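Local coordinates for DUF3829 family protein (Bacteroides vulgatus, PDB 4YJW) that is of unknown function but folds as an elongated all-alpha bundle and is probably a lipoprotein exported by its signal peptide, at residues L42-Q47 with E101-Y106; R107-D112 with A121-I126; S97-N102 with K128-L133. One frame throughout, in Å; residues are numbered along the deposited sequence. Where two conformers were deposited one is given.

Contact 1: residues L42-Q47 with E101-Y106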
loop_
_atom_site.group_PDB
_atom_site.type_symbol
_atom_site.label_atom_id
_atom_site.label_comp_id
_atom_site.label_asym_id
_atom_site.label_seq_id
_atom_site.Cartn_x
_atom_site.Cartn_y
_atom_site.Cartn_z
ATOM N N LEU A 42 1.667 -0.830 -14.635
ATOM C CA LEU A 42 2.916 -1.395 -15.185
ATOM C C LEU A 42 2.822 -1.553 -16.710
ATOM O O LEU A 42 3.757 -1.215 -17.407
ATOM C CB LEU A 42 3.242 -2.733 -14.521
ATOM C CG LEU A 42 3.609 -2.669 -13.028
ATOM C CD1 LEU A 42 3.768 -4.061 -12.467
ATOM C CD2 LEU A 42 4.915 -1.906 -12.802
ATOM N N GLY A 43 1.669 -1.986 -17.214
ATOM C CA GLY A 43 1.474 -2.100 -18.661
ATOM C C GLY A 43 1.579 -0.744 -19.356
ATOM O O GLY A 43 2.179 -0.648 -20.436
ATOM N N TYR A 44 1.107 0.338 -18.696
ATOM C CA TYR A 44 1.161 1.696 -19.253
ATOM C C TYR A 44 2.602 2.209 -19.312
ATOM O O TYR A 44 2.879 3.127 -20.074
ATOM C CB TYR A 44 0.282 2.685 -18.458
ATOM C CG TYR A 44 -1.186 2.327 -18.447
ATOM C CD1 TYR A 44 -1.791 1.736 -19.559
ATOM C CD2 TYR A 44 -1.986 2.625 -17.352
ATOM C CE1 TYR A 44 -3.143 1.383 -19.549
ATOM C CE2 TYR A 44 -3.346 2.290 -17.335
ATOM C CZ TYR A 44 -3.920 1.675 -18.439
ATOM O OH TYR A 44 -5.262 1.320 -18.443
ATOM N N LEU A 45 3.519 1.581 -18.548
ATOM C CA LEU A 45 4.939 1.954 -18.554
ATOM C C LEU A 45 5.713 1.250 -19.681
ATOM O O LEU A 45 6.907 1.549 -19.902
ATOM C CB LEU A 45 5.566 1.605 -17.192
ATOM C CG LEU A 45 5.053 2.374 -15.987
ATOM C CD1 LEU A 45 5.443 1.632 -14.712
ATOM C CD2 LEU A 45 5.652 3.779 -15.926
ATOM N N ASP A 46 5.044 0.330 -20.414
ATOM C CA ASP A 46 5.712 -0.416 -21.485
ATOM C C ASP A 46 6.264 0.491 -22.583
ATOM O O ASP A 46 5.656 1.487 -22.962
ATOM C CB ASP A 46 4.774 -1.457 -22.117
ATOM C CG ASP A 46 5.540 -2.415 -23.007
ATOM O OD1 ASP A 46 6.322 -3.222 -22.468
ATOM O OD2 ASP A 46 5.451 -2.273 -24.240
ATOM N N GLN A 47 7.440 0.128 -23.081
ATOM C CA GLN A 47 8.183 0.851 -24.110
ATOM C C GLN A 47 7.388 1.016 -25.420
ATOM O O GLN A 47 7.630 1.963 -26.159
ATOM C CB GLN A 47 9.493 0.078 -24.404
ATOM C CG GLN A 47 10.493 0.062 -23.220
ATOM C CD GLN A 47 10.335 -1.061 -22.206
ATOM O OE1 GLN A 47 9.257 -1.651 -22.022
ATOM N NE2 GLN A 47 11.385 -1.301 -21.422
ATOM N N GLU A 101 2.687 8.525 -7.901
ATOM C CA GLU A 101 3.355 9.778 -8.290
ATOM C C GLU A 101 4.380 9.529 -9.417
ATOM O O GLU A 101 4.507 10.372 -10.310
ATOM C CB GLU A 101 4.040 10.459 -7.092
ATOM C CG GLU A 101 3.035 11.170 -6.174
ATOM C CD GLU A 101 2.226 12.312 -6.782
ATOM O OE1 GLU A 101 2.777 13.060 -7.617
ATOM O OE2 GLU A 101 1.050 12.482 -6.393
ATOM N N ASN A 102 5.142 8.402 -9.348
ATOM C CA ASN A 102 6.120 8.064 -10.398
ATOM C C ASN A 102 5.416 7.910 -11.741
ATOM O O ASN A 102 5.948 8.370 -12.749
ATOM C CB ASN A 102 6.886 6.773 -10.067
ATOM C CG ASN A 102 7.953 6.928 -9.024
ATOM O OD1 ASN A 102 8.386 8.039 -8.699
ATOM N ND2 ASN A 102 8.390 5.802 -8.445
ATOM N N TYR A 103 4.236 7.270 -11.759
ATOM C CA TYR A 103 3.486 7.100 -13.019
ATOM C C TYR A 103 3.003 8.471 -13.532
ATOM O O TYR A 103 3.085 8.743 -14.728
ATOM C CB TYR A 103 2.300 6.133 -12.877
ATOM C CG TYR A 103 1.504 6.043 -14.164
ATOM C CD1 TYR A 103 2.082 5.527 -15.328
ATOM C CD2 TYR A 103 0.260 6.662 -14.278
ATOM C CE1 TYR A 103 1.425 5.583 -16.555
ATOM C CE2 TYR A 103 -0.428 6.688 -15.499
ATOM C CZ TYR A 103 0.162 6.152 -16.635
ATOM O OH TYR A 103 -0.491 6.206 -17.843
ATOM N N LYS A 104 2.524 9.336 -12.637
ATOM C CA LYS A 104 2.111 10.698 -13.061
ATOM C C LYS A 104 3.313 11.424 -13.722
ATOM O O LYS A 104 3.189 11.938 -14.824
ATOM C CB LYS A 104 1.566 11.487 -11.856
ATOM C CG LYS A 104 1.312 12.965 -12.187
ATOM C CD LYS A 104 0.678 13.708 -10.991
ATOM C CE LYS A 104 0.700 15.196 -11.234
ATOM N NZ LYS A 104 0.051 15.928 -10.113
ATOM N N THR A 105 4.476 11.418 -13.065
ATOM C CA THR A 105 5.714 12.023 -13.589
ATOM C C THR A 105 6.038 11.446 -14.958
ATOM O O THR A 105 6.306 12.196 -15.894
ATOM C CB THR A 105 6.865 11.780 -12.616
ATOM O OG1 THR A 105 6.512 12.400 -11.396
ATOM C CG2 THR A 105 8.188 12.370 -13.104
ATOM N N TYR A 106 6.059 10.112 -15.043
ATOM C CA TYR A 106 6.350 9.384 -16.274
ATOM C C TYR A 106 5.427 9.844 -17.398
ATOM O O TYR A 106 5.913 10.163 -18.470
ATOM C CB TYR A 106 6.193 7.866 -16.036
ATOM C CG TYR A 106 6.403 7.040 -17.289
ATOM C CD1 TYR A 106 7.673 6.575 -17.639
ATOM C CD2 TYR A 106 5.326 6.667 -18.091
ATOM C CE1 TYR A 106 7.867 5.794 -18.780
ATOM C CE2 TYR A 106 5.512 5.899 -19.244
ATOM C CZ TYR A 106 6.782 5.456 -19.574
ATOM O OH TYR A 106 6.971 4.708 -20.719
HETATM O O HOH W 1 4.838 3.706 -21.778
#
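Apolar contact carries most of this join between helix 35-44, with the residues just after it, and the C-terminal third of helix 79-111. Leu-45 pushes its CD2 methyl over one face of the Tyr-106 ring, 3.6 Å from the ring centroid and 14° off the normal, a well-centred CH-pi contact. Leu-45 CD2 also lies at the edge of the Tyr-103 ring, 4.0 Å from Tyr-103 CD1, so one methyl meets two tyrosines in different ways. Both rings reach it because CG stands anti to the backbone N (chi1 177° in each). Tyr-44 adds its CB, 3.7 Å from Tyr-103 CE1, the two side chains crossing obliquely.

Polar contact runs through a water that sits in the plane of the Tyr-106 ring. It accepts from Tyr-106 OH at 2.6 Å and donates to Tyr-44 O at 2.7 Å and Asp-46 O at 2.6 Å, tying the phenol to two backbone carbonyls of 42-47. Arg-127 is a second partner of Tyr-106 OH and also bonds Leu-45 O, while Tyr-103 OH bonds Pro-55 O.

Helix 121-159 lies beside this buried join, with Glu-130 touching Leu-45, and the loop bearing Leu-54 and Val-57 packs against Tyr-103.

Contact 2: residues R107-D112 with A121-I126; sequences RLYMQD and ALADKI
With CG anti to the backbone N (chi1 150°), Tyr-109 sends its ring off helix 79-111 toward the first turn of helix 121-159; Leu-122 likewise has CG anti to its N, and its second torsion sets CD2 against that ring. The pair joins the two arms of an antiparallel helical hairpin near its connection, where the short segments run at 153° with axes 10.5 Å apart, and the tyrosine bridges much of that distance.

Leu-122 covers one face of the ring. Leu-122 CD2 lies 4.0 Å from the centroid of the Tyr-109 ring, displaced toward the rim in a CH-pi contact, while Leu-122 CB packs 3.6 Å from Tyr-109 CZ near the phenol end. Ala-123 brings its CB to 3.8 Å from Tyr-109 CE1, and the selenium of Met-110, a selenomethionine, approaches that methyl more loosely.

The phenol oxygen reaches the start of helix 121-159, where backbone N-H groups have no preceding turn of the helix to bond. Asp-118, in the connection, serves the same region: OD1 is hydrogen-bonded to Tyr-109 OH and OD2 to Leu-122 N. Side chain and helix start are therefore fastened together around one carboxylate. The bond across the hairpin itself runs from Ala-123 N to Tyr-109 OH, 3.2 Å long and moderately bent, with an angle of 146° at the hydrogen.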
loop_
_atom_site.group_PDB
_atom_site.type_symbol
_atom_site.label_atom_id
_atom_site.label_comp_id
_atom_site.label_asym_id
_atom_site.label_seq_id
_atom_site.Cartn_x
_atom_site.Cartn_y
_atom_site.Cartn_z
ATOM N N ARG A 107 4.101 9.827 -17.173
ATOM C CA ARG A 107 3.146 10.213 -18.228
ATOM C C ARG A 107 3.394 11.651 -18.745
ATOM O O ARG A 107 3.432 11.859 -19.964
ATOM C CB ARG A 107 1.712 10.066 -17.720
ATOM C CG ARG A 107 0.659 10.572 -18.726
ATOM C CD ARG A 107 -0.750 10.324 -18.201
ATOM N NE ARG A 107 -1.744 10.972 -19.062
ATOM C CZ ARG A 107 -2.103 12.249 -18.957
ATOM N NH1 ARG A 107 -1.555 13.028 -18.029
ATOM N NH2 ARG A 107 -3.008 12.757 -19.780
ATOM N N LEU A 108 3.626 12.608 -17.847
ATOM C CA LEU A 108 3.868 14.007 -18.237
ATOM C C LEU A 108 5.190 14.167 -19.003
ATOM O O LEU A 108 5.245 14.918 -19.984
ATOM C CB LEU A 108 3.849 14.906 -16.996
ATOM C CG LEU A 108 2.504 14.917 -16.197
ATOM C CD1 LEU A 108 2.523 16.000 -15.100
ATOM C CD2 LEU A 108 1.276 15.113 -17.126
ATOM N N TYR A 109 6.226 13.426 -18.584
ATOM C CA TYR A 109 7.564 13.431 -19.188
ATOM C C TYR A 109 7.524 12.771 -20.581
ATOM O O TYR A 109 8.257 13.204 -21.475
ATOM C CB TYR A 109 8.554 12.758 -18.203
ATOM C CG TYR A 109 9.746 12.031 -18.792
ATOM C CD1 TYR A 109 9.662 10.681 -19.134
ATOM C CD2 TYR A 109 11.006 12.623 -18.810
ATOM C CE1 TYR A 109 10.774 9.978 -19.592
ATOM C CE2 TYR A 109 12.121 11.938 -19.294
ATOM C CZ TYR A 109 12.003 10.606 -19.662
ATOM O OH TYR A 109 13.091 9.902 -20.120
HETATM N N MSE A 110 6.689 11.725 -20.777
HETATM C CA MSE A 110 6.568 11.125 -22.115
HETATM C C MSE A 110 5.771 12.071 -23.046
HETATM O O MSE A 110 6.181 12.323 -24.185
HETATM C CB MSE A 110 5.846 9.746 -22.052
HETATM C CG MSE A 110 6.625 8.649 -21.314
HETATM SE SE MSE A 110 8.456 8.398 -21.990
HETATM C CE MSE A 110 8.012 7.779 -23.814
ATOM N N GLN A 111 4.619 12.566 -22.565
ATOM C CA GLN A 111 3.709 13.373 -23.394
ATOM C C GLN A 111 4.230 14.774 -23.728
ATOM O O GLN A 111 3.765 15.346 -24.717
ATOM C CB GLN A 111 2.324 13.451 -22.748
ATOM C CG GLN A 111 1.638 12.077 -22.856
ATOM C CD GLN A 111 0.245 12.011 -22.293
ATOM O OE1 GLN A 111 -0.200 12.866 -21.505
ATOM N NE2 GLN A 111 -0.466 10.956 -22.657
ATOM N N ASP A 112 5.186 15.321 -22.952
ATOM C CA ASP A 112 5.715 16.652 -23.283
ATOM C C ASP A 112 7.060 16.505 -24.018
ATOM O O ASP A 112 7.778 17.495 -24.202
ATOM C CB ASP A 112 5.814 17.556 -22.035
ATOM C CG ASP A 112 6.921 17.222 -21.051
ATOM O OD1 ASP A 112 7.735 16.318 -21.353
ATOM O OD2 ASP A 112 6.936 17.819 -19.947
ATOM N N ALA A 121 16.330 8.095 -20.164
ATOM C CA ALA A 121 17.016 7.743 -18.908
ATOM C C ALA A 121 16.034 7.749 -17.733
ATOM O O ALA A 121 16.010 6.797 -16.945
ATOM C CB ALA A 121 18.167 8.687 -18.630
ATOM N N LEU A 122 15.196 8.796 -17.630
ATOM C CA LEU A 122 14.206 8.824 -16.548
ATOM C C LEU A 122 13.126 7.743 -16.788
ATOM O O LEU A 122 12.653 7.153 -15.820
ATOM C CB LEU A 122 13.571 10.222 -16.394
ATOM C CG LEU A 122 12.549 10.356 -15.244
ATOM C CD1 LEU A 122 13.215 10.205 -13.873
ATOM C CD2 LEU A 122 11.783 11.645 -15.334
ATOM N N ALA A 123 12.767 7.457 -18.065
ATOM C CA ALA A 123 11.774 6.408 -18.366
ATOM C C ALA A 123 12.239 5.069 -17.794
ATOM O O ALA A 123 11.465 4.422 -17.098
ATOM C CB ALA A 123 11.566 6.286 -19.884
ATOM N N ASP A 124 13.519 4.689 -18.041
ATOM C CA ASP A 124 14.065 3.415 -17.555
ATOM C C ASP A 124 14.220 3.415 -16.035
ATOM O O ASP A 124 13.948 2.389 -15.407
ATOM C CB ASP A 124 15.388 3.075 -18.239
ATOM C CG ASP A 124 15.206 2.520 -19.645
ATOM O OD1 ASP A 124 14.077 2.022 -19.967
ATOM O OD2 ASP A 124 16.185 2.513 -20.396
ATOM N N LYS A 125 14.621 4.562 -15.434
ATOM C CA LYS A 125 14.738 4.650 -13.964
ATOM C C LYS A 125 13.370 4.385 -13.316
ATOM O O LYS A 125 13.265 3.641 -12.335
ATOM C CB LYS A 125 15.263 6.044 -13.577
ATOM C CG LYS A 125 15.488 6.237 -12.079
ATOM C CD LYS A 125 16.173 7.578 -11.807
ATOM C CE LYS A 125 16.321 7.876 -10.327
ATOM N NZ LYS A 125 17.381 7.049 -9.693
ATOM N N ILE A 126 12.321 5.023 -13.859
ATOM C CA ILE A 126 10.955 4.884 -13.354
ATOM C C ILE A 126 10.459 3.450 -13.568
ATOM O O ILE A 126 9.905 2.867 -12.636
ATOM C CB ILE A 126 9.986 5.934 -13.990
ATOM C CG1 ILE A 126 10.314 7.349 -13.446
ATOM C CG2 ILE A 126 8.503 5.554 -13.697
ATOM C CD1 ILE A 126 9.540 8.571 -14.121
#

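Contact 3: residues S97-N102 with K128-L133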
loop_
_atom_site.group_PDB
_atom_site.type_symbol
_atom_site.label_atom_id
_atom_site.label_comp_id
_atom_site.label_asym_id
_atom_site.label_seq_id
_atom_site.Cartn_x
_atom_site.Cartn_y
_atom_site.Cartn_z
ATOM N N SER A 97 2.302 6.106 -2.450
ATOM C CA SER A 97 2.500 7.473 -2.935
ATOM C C SER A 97 3.515 7.489 -4.084
ATOM O O SER A 97 3.217 8.011 -5.159
ATOM C CB SER A 97 2.979 8.364 -1.793
ATOM O OG SER A 97 3.112 9.699 -2.254
ATOM N N ALA A 98 4.643 6.814 -3.888
ATOM C CA ALA A 98 5.709 6.758 -4.889
ATOM C C ALA A 98 5.215 6.094 -6.170
ATOM O O ALA A 98 5.536 6.588 -7.253
ATOM C CB ALA A 98 6.907 5.999 -4.339
ATOM N N PHE A 99 4.489 4.959 -6.056
ATOM C CA PHE A 99 4.017 4.211 -7.220
ATOM C C PHE A 99 3.139 5.079 -8.126
ATOM O O PHE A 99 3.379 5.144 -9.342
ATOM C CB PHE A 99 3.262 2.935 -6.790
ATOM C CG PHE A 99 2.917 2.052 -7.972
ATOM C CD1 PHE A 99 3.877 1.216 -8.541
ATOM C CD2 PHE A 99 1.636 2.081 -8.535
ATOM C CE1 PHE A 99 3.543 0.382 -9.628
ATOM C CE2 PHE A 99 1.316 1.281 -9.641
ATOM C CZ PHE A 99 2.267 0.414 -10.162
ATOM N N TYR A 100 2.151 5.765 -7.549
ATOM C CA TYR A 100 1.239 6.585 -8.359
ATOM C C TYR A 100 1.855 7.906 -8.760
ATOM O O TYR A 100 1.634 8.341 -9.887
ATOM C CB TYR A 100 -0.093 6.786 -7.621
ATOM C CG TYR A 100 -0.920 5.523 -7.620
ATOM C CD1 TYR A 100 -0.777 4.577 -6.608
ATOM C CD2 TYR A 100 -1.826 5.254 -8.646
ATOM C CE1 TYR A 100 -1.517 3.408 -6.600
ATOM C CE2 TYR A 100 -2.591 4.085 -8.642
ATOM C CZ TYR A 100 -2.443 3.174 -7.604
ATOM O OH TYR A 100 -3.187 2.030 -7.557
ATOM N N GLU A 101 2.687 8.525 -7.901
ATOM C CA GLU A 101 3.355 9.778 -8.290
ATOM C C GLU A 101 4.380 9.529 -9.417
ATOM O O GLU A 101 4.507 10.372 -10.310
ATOM C CB GLU A 101 4.040 10.459 -7.092
ATOM C CG GLU A 101 3.035 11.170 -6.174
ATOM C CD GLU A 101 2.226 12.312 -6.782
ATOM O OE1 GLU A 101 2.777 13.060 -7.617
ATOM O OE2 GLU A 101 1.050 12.482 -6.393
ATOM N N ASN A 102 5.142 8.402 -9.348
ATOM C CA ASN A 102 6.120 8.064 -10.398
ATOM C C ASN A 102 5.416 7.910 -11.741
ATOM O O ASN A 102 5.948 8.370 -12.749
ATOM C CB ASN A 102 6.886 6.773 -10.067
ATOM C CG ASN A 102 7.953 6.928 -9.024
ATOM O OD1 ASN A 102 8.386 8.039 -8.699
ATOM N ND2 ASN A 102 8.390 5.802 -8.445
ATOM N N LYS A 128 12.136 0.622 -13.696
ATOM C CA LYS A 128 12.780 -0.291 -12.752
ATOM C C LYS A 128 12.204 -0.125 -11.334
ATOM O O LYS A 128 11.937 -1.112 -10.638
ATOM C CB LYS A 128 14.304 -0.067 -12.743
ATOM C CG LYS A 128 15.008 -0.506 -14.047
ATOM C CD LYS A 128 16.537 -0.379 -13.896
ATOM C CE LYS A 128 16.999 1.054 -13.992
ATOM N NZ LYS A 128 18.486 1.147 -14.015
ATOM N N GLU A 129 12.005 1.122 -10.915
ATOM C CA GLU A 129 11.513 1.445 -9.573
ATOM C C GLU A 129 10.062 1.029 -9.414
ATOM O O GLU A 129 9.706 0.472 -8.374
ATOM C CB GLU A 129 11.684 2.934 -9.293
ATOM C CG GLU A 129 11.358 3.351 -7.858
ATOM C CD GLU A 129 12.208 2.822 -6.712
ATOM O OE1 GLU A 129 13.399 2.496 -6.930
ATOM O OE2 GLU A 129 11.681 2.775 -5.576
ATOM N N GLU A 130 9.238 1.247 -10.453
ATOM C CA GLU A 130 7.815 0.855 -10.410
ATOM C C GLU A 130 7.673 -0.658 -10.275
ATOM O O GLU A 130 6.776 -1.121 -9.567
ATOM C CB GLU A 130 7.062 1.361 -11.655
ATOM C CG GLU A 130 6.948 2.873 -11.699
ATOM C CD GLU A 130 6.023 3.430 -10.641
ATOM O OE1 GLU A 130 6.488 3.604 -9.492
ATOM O OE2 GLU A 130 4.860 3.745 -10.973
ATOM N N LEU A 131 8.554 -1.439 -10.940
ATOM C CA LEU A 131 8.486 -2.905 -10.835
ATOM C C LEU A 131 8.787 -3.326 -9.387
ATOM O O LEU A 131 8.059 -4.139 -8.809
ATOM C CB LEU A 131 9.436 -3.609 -11.844
ATOM C CG LEU A 131 9.434 -5.163 -11.810
ATOM C CD1 LEU A 131 8.082 -5.748 -12.231
ATOM C CD2 LEU A 131 10.572 -5.750 -12.629
ATOM N N LEU A 132 9.821 -2.744 -8.792
ATOM C CA LEU A 132 10.189 -3.056 -7.409
ATOM C C LEU A 132 9.068 -2.668 -6.436
ATOM O O LEU A 132 8.722 -3.464 -5.559
ATOM C CB LEU A 132 11.471 -2.318 -7.054
ATOM C CG LEU A 132 12.756 -2.872 -7.684
ATOM C CD1 LEU A 132 13.949 -2.044 -7.261
ATOM C CD2 LEU A 132 12.974 -4.359 -7.317
ATOM N N LEU A 133 8.472 -1.471 -6.625
ATOM C CA LEU A 133 7.368 -0.983 -5.786
ATOM C C LEU A 133 6.148 -1.881 -5.889
ATOM O O LEU A 133 5.505 -2.142 -4.864
ATOM C CB LEU A 133 6.979 0.471 -6.155
ATOM C CG LEU A 133 7.956 1.560 -5.673
ATOM C CD1 LEU A 133 7.675 2.882 -6.379
ATOM C CD2 LEU A 133 7.893 1.741 -4.129
#
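Farther along the antiparallel pair formed by helices 79-111 and 121-159, a buried glutamate is laid into the interface. The local axes are 9.7 Å apart and run at 145°. Glu-130 has CG anti to its carbonyl carbon and bends again at chi2, which swings its carboxylate to the opposing helix. There OE2 lies over one face of the Phe-99 ring, toward the rim, the two planes 25° apart.

Glu-130 OE2 also comes within 2.6 Å of Phe-99 O. Two oxygens so close suggest that the acid is probably protonated and donates to this carbonyl. Glu-130 OE1 accepts from Asn-102 ND2 at 3.1 Å with an angle of 154°. This acceptor lies close to the amide plane of Asn-102, while the donor stands above the carboxylate plane, with the two planes steeply inclined.

Leu-133 CD1 packs 3.8 Å from Ala-98 CB and also lies against the amide that bonds Glu-130, 3.6 Å from Asn-102 ND2. Leu-133 CB stands at the edge of the Phe-99 ring, 4.0 Å from Phe-99 CD1. Leu-42 of helix 35-44 touches both Phe-99 and Glu-130. Glu-130 is thus placed between the Asn-102 amide and the Phe-99 carbonyl, within an antiparallel helix pair of an all-alpha bundle.

How the contacts relate
Helix 79-111 runs through all three contacts, on one side of the chain's centre. Contacts 2 and 3, about 12 Å apart between centres, join it to helix 121-159, contact 2 close to the turn and contact 3 nearer the chain's centre; in sequence, contact 2 falls between the segments of contact 3. Contact 1 closes before contact 2 opens, shares Glu-101 and Asn-102 with contact 3, and brings in helix 35-44 and the residues just after it; its centre lies about 7 Å from that of contact 2 and 8 Å from that of contact 3. Leu-45 links the three, packing CD1 on Glu-130 CB and CD2 on Ile-126 CG2. Together they join three helices toward one end of the molecule.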